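Local atomic coordinates of ABC-type amino acid transport system, periplasmic component (Caldanaerobacter subterraneus subsp. tengcongensis MB4, PDB entry 4YMX), a protein that binds arginine in the cleft between its two lobes and, as the substrate-binding protein of an amino acid ABC transporter, delivers it for uptake. Residues 147-153 / 167-173; 85-89 / 172-176; 130-134 / 179-183. One frame throughout, in Å; residues are numbered along the deposited sequence. Where two conformers were deposited one is given.

Contact 1 (147-153 / 167-173). With ARG (arginine), chain C.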
loop_
_atom_site.group_PDB
_atom_site.type_symbol
_atom_site.label_atom_id
_atom_site.label_comp_id
_atom_site.label_asym_id
_atom_site.label_seq_id
_atom_site.Cartn_x
_atom_site.Cartn_y
_atom_site.Cartn_z
ATOM N N LYS A 147 3.058 -3.426 -23.880
ATOM C CA LYS A 147 2.585 -4.554 -23.083
ATOM C C LYS A 147 1.341 -4.215 -22.264
ATOM O O LYS A 147 1.035 -3.044 -22.020
ATOM C CB LYS A 147 3.694 -5.051 -22.151
ATOM C CG LYS A 147 4.934 -5.566 -22.870
ATOM C CD LYS A 147 4.683 -6.938 -23.491
ATOM C CE LYS A 147 5.952 -7.494 -24.123
ATOM N NZ LYS A 147 5.762 -8.899 -24.598
ATOM N N THR A 148 0.627 -5.255 -21.845
ATOM C CA THR A 148 -0.536 -5.104 -20.978
ATOM C C THR A 148 -0.043 -5.189 -19.541
ATOM O O THR A 148 0.514 -6.205 -19.121
ATOM C CB THR A 148 -1.592 -6.178 -21.271
ATOM O OG1 THR A 148 -2.027 -6.041 -22.632
ATOM C CG2 THR A 148 -2.810 -6.034 -20.344
ATOM N N ILE A 149 -0.217 -4.098 -18.806
ATOM C CA ILE A 149 0.342 -3.980 -17.462
ATOM C C ILE A 149 -0.777 -3.781 -16.448
ATOM O O ILE A 149 -1.542 -2.815 -16.541
ATOM C CB ILE A 149 1.314 -2.793 -17.387
ATOM C CG1 ILE A 149 2.358 -2.896 -18.505
ATOM C CG2 ILE A 149 1.962 -2.721 -15.998
ATOM C CD1 ILE A 149 3.260 -4.094 -18.408
ATOM N N ALA A 150 -0.883 -4.701 -15.484
ATOM C CA ALA A 150 -1.906 -4.595 -14.444
ATOM C C ALA A 150 -1.427 -3.668 -13.336
ATOM O O ALA A 150 -0.285 -3.772 -12.870
ATOM C CB ALA A 150 -2.261 -5.958 -13.882
ATOM N N VAL A 151 -2.302 -2.744 -12.933
ATOM C CA VAL A 151 -2.016 -1.784 -11.872
ATOM C C VAL A 151 -3.261 -1.508 -11.051
ATOM O O VAL A 151 -4.388 -1.692 -11.530
ATOM C CB VAL A 151 -1.510 -0.429 -12.423
ATOM C CG1 VAL A 151 -0.148 -0.595 -13.095
ATOM C CG2 VAL A 151 -2.518 0.183 -13.382
ATOM N N GLN A 152 -3.054 -1.018 -9.833
ATOM C CA GLN A 152 -4.155 -0.664 -8.957
ATOM C C GLN A 152 -4.599 0.772 -9.221
ATOM O O GLN A 152 -3.786 1.703 -9.249
ATOM C CB GLN A 152 -3.767 -0.857 -7.485
ATOM C CG GLN A 152 -4.869 -0.480 -6.512
ATOM C CD GLN A 152 -4.599 -0.997 -5.120
ATOM O OE1 GLN A 152 -3.489 -0.862 -4.590
ATOM N NE2 GLN A 152 -5.601 -1.630 -4.529
ATOM N N ILE A 153 -5.895 0.939 -9.440
ATOM C CA ILE A 153 -6.461 2.260 -9.686
ATOM C C ILE A 153 -6.150 3.228 -8.551
ATOM O O ILE A 153 -6.346 2.911 -7.377
ATOM C CB ILE A 153 -7.971 2.178 -9.856
ATOM C CG1 ILE A 153 -8.300 1.353 -11.095
ATOM C CG2 ILE A 153 -8.582 3.568 -9.999
ATOM C CD1 ILE A 153 -9.701 0.812 -11.068
ATOM N N VAL A 167 1.735 1.696 -23.547
ATOM C CA VAL A 167 1.245 0.763 -22.539
ATOM C C VAL A 167 -0.253 0.492 -22.709
ATOM O O VAL A 167 -1.033 1.382 -23.083
ATOM C CB VAL A 167 1.541 1.272 -21.106
ATOM C CG1 VAL A 167 0.707 2.503 -20.780
ATOM C CG2 VAL A 167 1.295 0.169 -20.081
ATOM N N LYS A 168 -0.640 -0.753 -22.479
ATOM C CA LYS A 168 -2.046 -1.103 -22.383
ATOM C C LYS A 168 -2.339 -1.333 -20.910
ATOM O O LYS A 168 -2.072 -2.408 -20.367
ATOM C CB LYS A 168 -2.360 -2.350 -23.209
ATOM C CG LYS A 168 -1.893 -2.229 -24.656
ATOM C CD LYS A 168 -2.210 -3.476 -25.472
ATOM C CE LYS A 168 -1.587 -3.389 -26.865
ATOM N NZ LYS A 168 -2.041 -4.491 -27.760
ATOM N N LEU A 169 -2.860 -0.302 -20.251
ATOM C CA LEU A 169 -3.153 -0.393 -18.829
ATOM C C LEU A 169 -4.316 -1.338 -18.573
ATOM O O LEU A 169 -5.346 -1.265 -19.245
ATOM C CB LEU A 169 -3.508 0.979 -18.253
ATOM C CG LEU A 169 -2.416 1.973 -17.869
ATOM C CD1 LEU A 169 -3.029 3.041 -16.978
ATOM C CD2 LEU A 169 -1.255 1.289 -17.165
ATOM N N LYS A 170 -4.151 -2.220 -17.595
ATOM C CA LYS A 170 -5.265 -3.008 -17.075
ATOM C C LYS A 170 -5.471 -2.563 -15.630
ATOM O O LYS A 170 -4.621 -2.808 -14.764
ATOM C CB LYS A 170 -4.976 -4.505 -17.143
ATOM C CG LYS A 170 -6.205 -5.371 -16.836
ATOM C CD LYS A 170 -5.893 -6.853 -16.973
ATOM C CE LYS A 170 -7.167 -7.704 -16.937
ATOM N NZ LYS A 170 -7.916 -7.552 -15.654
ATOM N N GLN A 171 -6.590 -1.893 -15.376
ATOM C CA GLN A 171 -6.807 -1.196 -14.113
ATOM C C GLN A 171 -7.700 -1.995 -13.185
ATOM O O GLN A 171 -8.826 -2.352 -13.546
ATOM C CB GLN A 171 -7.407 0.186 -14.392
ATOM C CG GLN A 171 -6.409 1.098 -15.095
ATOM C CD GLN A 171 -7.046 2.309 -15.732
ATOM O OE1 GLN A 171 -7.753 2.198 -16.732
ATOM N NE2 GLN A 171 -6.788 3.478 -15.163
ATOM N N LEU A 172 -7.199 -2.271 -11.983
ATOM C CA LEU A 172 -7.925 -3.091 -11.012
ATOM C C LEU A 172 -8.199 -2.336 -9.712
ATOM O O LEU A 172 -7.386 -1.522 -9.264
ATOM C CB LEU A 172 -7.110 -4.353 -10.683
ATOM C CG LEU A 172 -7.054 -5.495 -11.709
ATOM C CD1 LEU A 172 -8.457 -5.975 -12.081
ATOM C CD2 LEU A 172 -6.251 -5.119 -12.957
ATOM N N ASN A 173 -9.332 -2.636 -9.087
ATOM C CA ASN A 173 -9.617 -2.106 -7.760
ATOM C C ASN A 173 -8.668 -2.637 -6.697
ATOM O O ASN A 173 -8.207 -1.882 -5.847
ATOM C CB ASN A 173 -11.051 -2.438 -7.349
ATOM C CG ASN A 173 -12.074 -1.677 -8.154
ATOM O OD1 ASN A 173 -11.796 -0.590 -8.660
ATOM N ND2 ASN A 173 -13.266 -2.246 -8.280
HETATM N N ARG C . 2.062 3.231 -2.307
HETATM C CA ARG C . 1.122 3.242 -3.459
HETATM C C ARG C . 0.266 4.496 -3.440
HETATM O O ARG C . 0.297 5.264 -2.480
HETATM C CB ARG C . 0.230 2.001 -3.428
HETATM C CG ARG C . -0.521 1.813 -2.124
HETATM C CD ARG C . -1.590 0.738 -2.243
HETATM N NE ARG C . -2.074 0.333 -0.931
HETATM C CZ ARG C . -3.005 -0.591 -0.725
HETATM N NH1 ARG C . -3.574 -1.218 -1.741
HETATM N NH2 ARG C . -3.370 -0.880 0.509
HETATM O OXT ARG C . -0.471 4.762 -4.389
HETATM O O HOH W 1 -8.220 1.016 -6.139
#
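T148 and K168 open a parallel strand pair that runs through A150 with K170 to Q152 with L172, and the two strands belong to one beta-alpha-beta unit: strand 148-152, helix 156-161, strand 168-172. The short strand axes cross at -29°, the twist of a parallel pair, and backbone bonds tie the odd residues of 147-153 to the even ones of 168-172, from K147 O, which receives K168 N, to I153 N, which gives to L172 O. Above one face, I149 CG1 meets V167 CG2 at 3.6 Å, and A161 of the crossover helix 156-161 lies over I149 and V151. On the other face A150 CB touches L172 CD2, while K170 carries its ammonium off to a salt bridge with D181.

Q152 leads from the sheet into the ligand pocket. Its CB passes 4.1 Å from L172 O; CG, anti to the backbone N (chi1 179°), slides by N173 O at 3.7 Å, and the extended chain then sets the amide between protein and substrate, with CD 3.5 Å from NH1 of the bound arginine. OE1 accepts a hydrogen bond from that NH1 at 2.9 Å. NE2 points the other way, almost perfectly straight (178°), at N173 O, 2.9 Å off, with that oxygen in the amide plane; D46 takes a weak second bond from the same nitrogen. This fixes which end of the amide faces the guanidinium. Just past the strand ends, one water donates to both I153 O and N173 O, at 2.9 Å from each.

Contact 2 (85-89 / 172-176). With ARG (arginine), chain C.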
loop_
_atom_site.group_PDB
_atom_site.type_symbol
_atom_site.label_atom_id
_atom_site.label_comp_id
_atom_site.label_asym_id
_atom_site.label_seq_id
_atom_site.Cartn_x
_atom_site.Cartn_y
_atom_site.Cartn_z
ATOM N N ASP A 85 -12.621 -1.619 5.412
ATOM C CA ASP A 85 -11.893 -2.103 4.240
ATOM C C ASP A 85 -12.634 -1.670 2.977
ATOM O O ASP A 85 -13.852 -1.871 2.847
ATOM C CB ASP A 85 -11.761 -3.624 4.313
ATOM C CG ASP A 85 -10.841 -4.196 3.258
ATOM O OD1 ASP A 85 -10.847 -5.434 3.102
ATOM O OD2 ASP A 85 -10.115 -3.438 2.584
ATOM N N MET A 86 -11.915 -1.009 2.076
ATOM C CA MET A 86 -12.493 -0.535 0.828
ATOM C C MET A 86 -11.429 -0.513 -0.268
ATOM O O MET A 86 -10.226 -0.602 0.015
ATOM C CB MET A 86 -13.086 0.866 1.014
ATOM C CG MET A 86 -12.039 1.940 1.275
ATOM S SD MET A 86 -12.760 3.537 1.693
ATOM C CE MET A 86 -13.315 3.209 3.353
ATOM N N ASP A 87 -11.877 -0.387 -1.513
ATOM C CA ASP A 87 -10.962 -0.229 -2.637
ATOM C C ASP A 87 -10.030 0.948 -2.386
ATOM O O ASP A 87 -10.469 1.985 -1.893
ATOM C CB ASP A 87 -11.737 0.006 -3.935
ATOM C CG ASP A 87 -12.575 -1.191 -4.352
ATOM O OD1 ASP A 87 -12.257 -2.335 -3.972
ATOM O OD2 ASP A 87 -13.558 -0.975 -5.090
ATOM N N PHE A 88 -8.746 0.776 -2.686
ATOM C CA PHE A 88 -7.764 1.832 -2.422
ATOM C C PHE A 88 -8.188 3.188 -2.994
ATOM O O PHE A 88 -8.051 4.231 -2.339
ATOM C CB PHE A 88 -6.387 1.446 -2.964
ATOM C CG PHE A 88 -5.323 2.484 -2.701
ATOM C CD1 PHE A 88 -4.605 2.487 -1.510
ATOM C CD2 PHE A 88 -5.047 3.469 -3.642
ATOM C CE1 PHE A 88 -3.630 3.454 -1.266
ATOM C CE2 PHE A 88 -4.077 4.425 -3.408
ATOM C CZ PHE A 88 -3.354 4.410 -2.221
ATOM N N LYS A 89 -8.733 3.168 -4.208
ATOM C CA LYS A 89 -9.160 4.390 -4.884
ATOM C C LYS A 89 -10.221 5.201 -4.117
ATOM O O LYS A 89 -10.360 6.406 -4.348
ATOM C CB LYS A 89 -9.690 4.054 -6.285
ATOM C CG LYS A 89 -11.001 3.288 -6.263
ATOM C CD LYS A 89 -11.413 2.849 -7.658
ATOM C CE LYS A 89 -12.820 2.281 -7.628
ATOM N NZ LYS A 89 -13.249 1.808 -8.984
ATOM N N LEU A 172 -7.199 -2.271 -11.983
ATOM C CA LEU A 172 -7.925 -3.091 -11.012
ATOM C C LEU A 172 -8.199 -2.336 -9.712
ATOM O O LEU A 172 -7.386 -1.522 -9.264
ATOM C CB LEU A 172 -7.110 -4.353 -10.683
ATOM C CG LEU A 172 -7.054 -5.495 -11.709
ATOM C CD1 LEU A 172 -8.457 -5.975 -12.081
ATOM C CD2 LEU A 172 -6.251 -5.119 -12.957
ATOM N N ASN A 173 -9.332 -2.636 -9.087
ATOM C CA ASN A 173 -9.617 -2.106 -7.760
ATOM C C ASN A 173 -8.668 -2.637 -6.697
ATOM O O ASN A 173 -8.207 -1.882 -5.847
ATOM C CB ASN A 173 -11.051 -2.438 -7.349
ATOM C CG ASN A 173 -12.074 -1.677 -8.154
ATOM O OD1 ASN A 173 -11.796 -0.590 -8.660
ATOM N ND2 ASN A 173 -13.266 -2.246 -8.280
ATOM N N ARG A 174 -8.393 -3.939 -6.751
ATOM C CA ARG A 174 -7.646 -4.633 -5.703
ATOM C C ARG A 174 -6.439 -5.371 -6.262
ATOM O O ARG A 174 -6.487 -5.975 -7.341
ATOM C CB ARG A 174 -8.557 -5.630 -4.974
ATOM C CG ARG A 174 -9.779 -4.985 -4.334
ATOM C CD ARG A 174 -9.410 -4.309 -3.030
ATOM N NE ARG A 174 -9.409 -5.258 -1.916
ATOM C CZ ARG A 174 -9.563 -4.923 -0.636
ATOM N NH1 ARG A 174 -9.718 -3.657 -0.287
ATOM N NH2 ARG A 174 -9.564 -5.863 0.296
ATOM N N VAL A 175 -5.355 -5.326 -5.498
ATOM C CA VAL A 175 -4.096 -5.935 -5.904
ATOM C C VAL A 175 -4.232 -7.436 -6.128
ATOM O O VAL A 175 -3.576 -8.002 -7.010
ATOM C CB VAL A 175 -2.998 -5.640 -4.857
ATOM C CG1 VAL A 175 -1.706 -6.374 -5.195
ATOM C CG2 VAL A 175 -2.750 -4.139 -4.783
ATOM N N SER A 176 -5.082 -8.090 -5.340
ATOM C CA SER A 176 -5.256 -9.530 -5.470
ATOM C C SER A 176 -5.694 -9.926 -6.886
ATOM O O SER A 176 -5.281 -10.961 -7.399
ATOM C CB SER A 176 -6.250 -10.042 -4.431
ATOM O OG SER A 176 -7.457 -9.301 -4.504
HETATM N N ARG C . 2.062 3.231 -2.307
HETATM C CA ARG C . 1.122 3.242 -3.459
HETATM C C ARG C . 0.266 4.496 -3.440
HETATM O O ARG C . 0.297 5.264 -2.480
HETATM C CB ARG C . 0.230 2.001 -3.428
HETATM C CG ARG C . -0.521 1.813 -2.124
HETATM C CD ARG C . -1.590 0.738 -2.243
HETATM N NE ARG C . -2.074 0.333 -0.931
HETATM C CZ ARG C . -3.005 -0.591 -0.725
HETATM N NH1 ARG C . -3.574 -1.218 -1.741
HETATM N NH2 ARG C . -3.370 -0.880 0.509
HETATM O OXT ARG C . -0.471 4.762 -4.389
HETATM O O HOH W 2 -13.565 -4.337 -6.121
HETATM O O HOH W 1 -8.220 1.016 -6.139
#
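D85 and R174 form the charged part of this contact, an end-on salt bridge in which the guanidinium offers one nitrogen to each carboxylate oxygen. R174 NH1 lies 2.9 Å from D85 OD2, which sits in the guanidinium plane, and NH2 reaches D85 OD1 at 3.1 Å; the two planes are turned 39° apart. Bends at chi2 and chi3 fold the R174 chain round to this grip. D85 OD1 also bonds H53 NE2, and OD2 the backbone N of A45.

Outside the salt bridge, the K89 ammonium gives a hydrogen bond from NZ to the neutral N173 OD1 at 2.8 Å. One water bridges D87 OD1 and N173 ND2, and another joins K89 N to N173 O.

The flat groups of D87 and N173 stack, carboxylate over amide, their planes 25° apart, and D87 OD1 also packs on R174 CD at 3.6 Å. F88 turns its ring to the substrate instead: CD of the bound arginine lies over one face, and ligand NE comes within 3.4 Å of F88 CD1. Polar links spanning two lobes, beside an aromatic ring that lines the ligand pocket, are typical of the closed cleft of a periplasmic binding protein.

Contact 3 (130-134 / 179-183)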
loop_
_atom_site.group_PDB
_atom_site.type_symbol
_atom_site.label_atom_id
_atom_site.label_comp_id
_atom_site.label_asym_id
_atom_site.label_seq_id
_atom_site.Cartn_x
_atom_site.Cartn_y
_atom_site.Cartn_z
ATOM N N VAL A 130 8.491 -4.547 -10.897
ATOM C CA VAL A 130 7.669 -5.219 -11.886
ATOM C C VAL A 130 7.618 -6.712 -11.547
ATOM O O VAL A 130 8.630 -7.309 -11.176
ATOM C CB VAL A 130 8.239 -4.997 -13.294
ATOM C CG1 VAL A 130 7.491 -5.847 -14.317
ATOM C CG2 VAL A 130 8.162 -3.512 -13.666
ATOM N N VAL A 131 6.431 -7.302 -11.623
ATOM C CA VAL A 131 6.273 -8.738 -11.441
ATOM C C VAL A 131 5.883 -9.374 -12.774
ATOM O O VAL A 131 5.010 -8.864 -13.480
ATOM C CB VAL A 131 5.182 -9.072 -10.389
ATOM C CG1 VAL A 131 5.079 -10.584 -10.192
ATOM C CG2 VAL A 131 5.479 -8.387 -9.061
ATOM N N VAL A 132 6.545 -10.475 -13.124
ATOM C CA VAL A 132 6.251 -11.226 -14.347
ATOM C C VAL A 132 6.279 -12.714 -14.023
ATOM O O VAL A 132 6.733 -13.104 -12.947
ATOM C CB VAL A 132 7.280 -10.926 -15.475
ATOM C CG1 VAL A 132 7.233 -9.455 -15.871
ATOM C CG2 VAL A 132 8.687 -11.339 -15.052
ATOM N N LYS A 133 5.809 -13.550 -14.947
ATOM C CA LYS A 133 5.966 -14.992 -14.788
ATOM C C LYS A 133 7.427 -15.382 -14.987
ATOM O O LYS A 133 8.186 -14.659 -15.651
ATOM C CB LYS A 133 5.110 -15.753 -15.796
ATOM C CG LYS A 133 3.613 -15.614 -15.601
ATOM C CD LYS A 133 3.158 -16.392 -14.382
ATOM C CE LYS A 133 1.750 -16.931 -14.547
ATOM N NZ LYS A 133 1.651 -18.059 -15.510
ATOM N N ASN A 134 7.815 -16.525 -14.429
ATOM C CA ASN A 134 9.198 -16.980 -14.530
ATOM C C ASN A 134 9.698 -17.126 -15.966
ATOM O O ASN A 134 10.874 -16.873 -16.247
ATOM C CB ASN A 134 9.398 -18.290 -13.763
ATOM C CG ASN A 134 9.450 -18.078 -12.262
ATOM O OD1 ASN A 134 9.718 -16.970 -11.792
ATOM N ND2 ASN A 134 9.188 -19.136 -11.502
ATOM N N PHE A 179 -2.695 -10.010 -9.418
ATOM C CA PHE A 179 -1.951 -11.257 -9.384
ATOM C C PHE A 179 -2.696 -12.400 -10.057
ATOM O O PHE A 179 -2.077 -13.230 -10.733
ATOM C CB PHE A 179 -1.519 -11.591 -7.955
ATOM C CG PHE A 179 -0.319 -10.805 -7.516
ATOM C CD1 PHE A 179 0.951 -11.319 -7.708
ATOM C CD2 PHE A 179 -0.459 -9.525 -6.980
ATOM C CE1 PHE A 179 2.073 -10.591 -7.338
ATOM C CE2 PHE A 179 0.655 -8.790 -6.605
ATOM C CZ PHE A 179 1.923 -9.329 -6.789
ATOM N N MET A 180 -4.019 -12.421 -9.920
ATOM C CA MET A 180 -4.814 -13.405 -10.641
ATOM C C MET A 180 -4.697 -13.192 -12.153
ATOM O O MET A 180 -4.589 -14.156 -12.916
ATOM C CB MET A 180 -6.273 -13.368 -10.180
ATOM C CG MET A 180 -6.462 -13.902 -8.764
ATOM S SD MET A 180 -8.040 -13.400 -8.033
ATOM C CE MET A 180 -9.195 -14.227 -9.120
ATOM N N ASP A 181 -4.678 -11.932 -12.580
ATOM C CA ASP A 181 -4.507 -11.606 -13.995
ATOM C C ASP A 181 -3.192 -12.155 -14.534
ATOM O O ASP A 181 -3.147 -12.788 -15.590
ATOM C CB ASP A 181 -4.510 -10.089 -14.212
ATOM C CG ASP A 181 -5.882 -9.485 -14.138
ATOM O OD1 ASP A 181 -6.884 -10.217 -14.296
ATOM O OD2 ASP A 181 -5.955 -8.251 -13.944
ATOM N N LEU A 182 -2.107 -11.893 -13.814
ATOM C CA LEU A 182 -0.798 -12.353 -14.260
ATOM C C LEU A 182 -0.735 -13.875 -14.285
ATOM O O LEU A 182 -0.242 -14.467 -15.256
ATOM C CB LEU A 182 0.313 -11.758 -13.390
ATOM C CG LEU A 182 1.738 -12.073 -13.867
ATOM C CD1 LEU A 182 2.006 -11.494 -15.251
ATOM C CD2 LEU A 182 2.764 -11.561 -12.860
ATOM N N GLN A 183 -1.278 -14.516 -13.256
ATOM C CA GLN A 183 -1.278 -15.970 -13.193
ATOM C C GLN A 183 -2.011 -16.569 -14.388
ATOM O O GLN A 183 -1.579 -17.589 -14.951
ATOM C CB GLN A 183 -1.899 -16.454 -11.878
ATOM C CG GLN A 183 -1.868 -17.971 -11.701
ATOM C CD GLN A 183 -0.460 -18.537 -11.754
ATOM O OE1 GLN A 183 0.502 -17.883 -11.357
ATOM N NE2 GLN A 183 -0.331 -19.759 -12.261
#
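V131 holds CG1 anti to its backbone N (chi1 -178°), and L182 does the same with CG (chi1 -174°); this places the leucine CG toward the strand, and chi2 then turns L182 CD2 onto V131 CG1 at 3.7 Å. The same leucine methyl lies 3.6 Å from V131 O and presses against V132 CA, so one branch of L182 bears on both the side chain and the main chain of the strand. V131 CG1 has a second neighbour in the ring of F179, whose CE1 approaches to 4.1 Å.

Further along, K133 reaches the helix end. Its chain, bent at chi2, chi3 and chi4, turns toward the C-terminal end of the helix: CE lies 3.2 Å from L182 O and 3.6 Å from Q183 OE1, and NZ makes a weak hydrogen bond to Q183 O at 3.3 Å. An ammonium at the C-terminal end of a helix would suit the negative end of the helix dipole. An alanine here is likely to leave Q183 O without this lysine partner and to uncover the helix end next to L182 O.

This is the helix-on-sheet packing of an alpha/beta lobe. The segments 179-183 and 130-133 run at 34°, their axes 9.0 Å apart at closest; I190 of strand 189-193 and M207 of strand 207-210 also touch F179 and L182, while A197 and L201 of helix 194-201 close over V131.

Contacts 1 and 3 lie within one lobe and reach the same five-stranded sheet, with strand 168-172 at its edge and strand 128-133 two places beyond strand 148-152; their centres are about 12 Å apart, and the K170 to D181 salt bridge joins them. Contact 2, centred about 13 Å from contact 1 and 17 Å from contact 3, shares L172 and N173 with contact 1 and brings in 85-89, which leaves the end of strand 80-85 in the five-stranded sheet of the other lobe. It thus joins the two lobes across the arginine cleft. Along the chain the order is 85-89, 130-134, 147-153, 167-176, 179-183, and helix 175-183 starts in contact 2 and ends in contact 3.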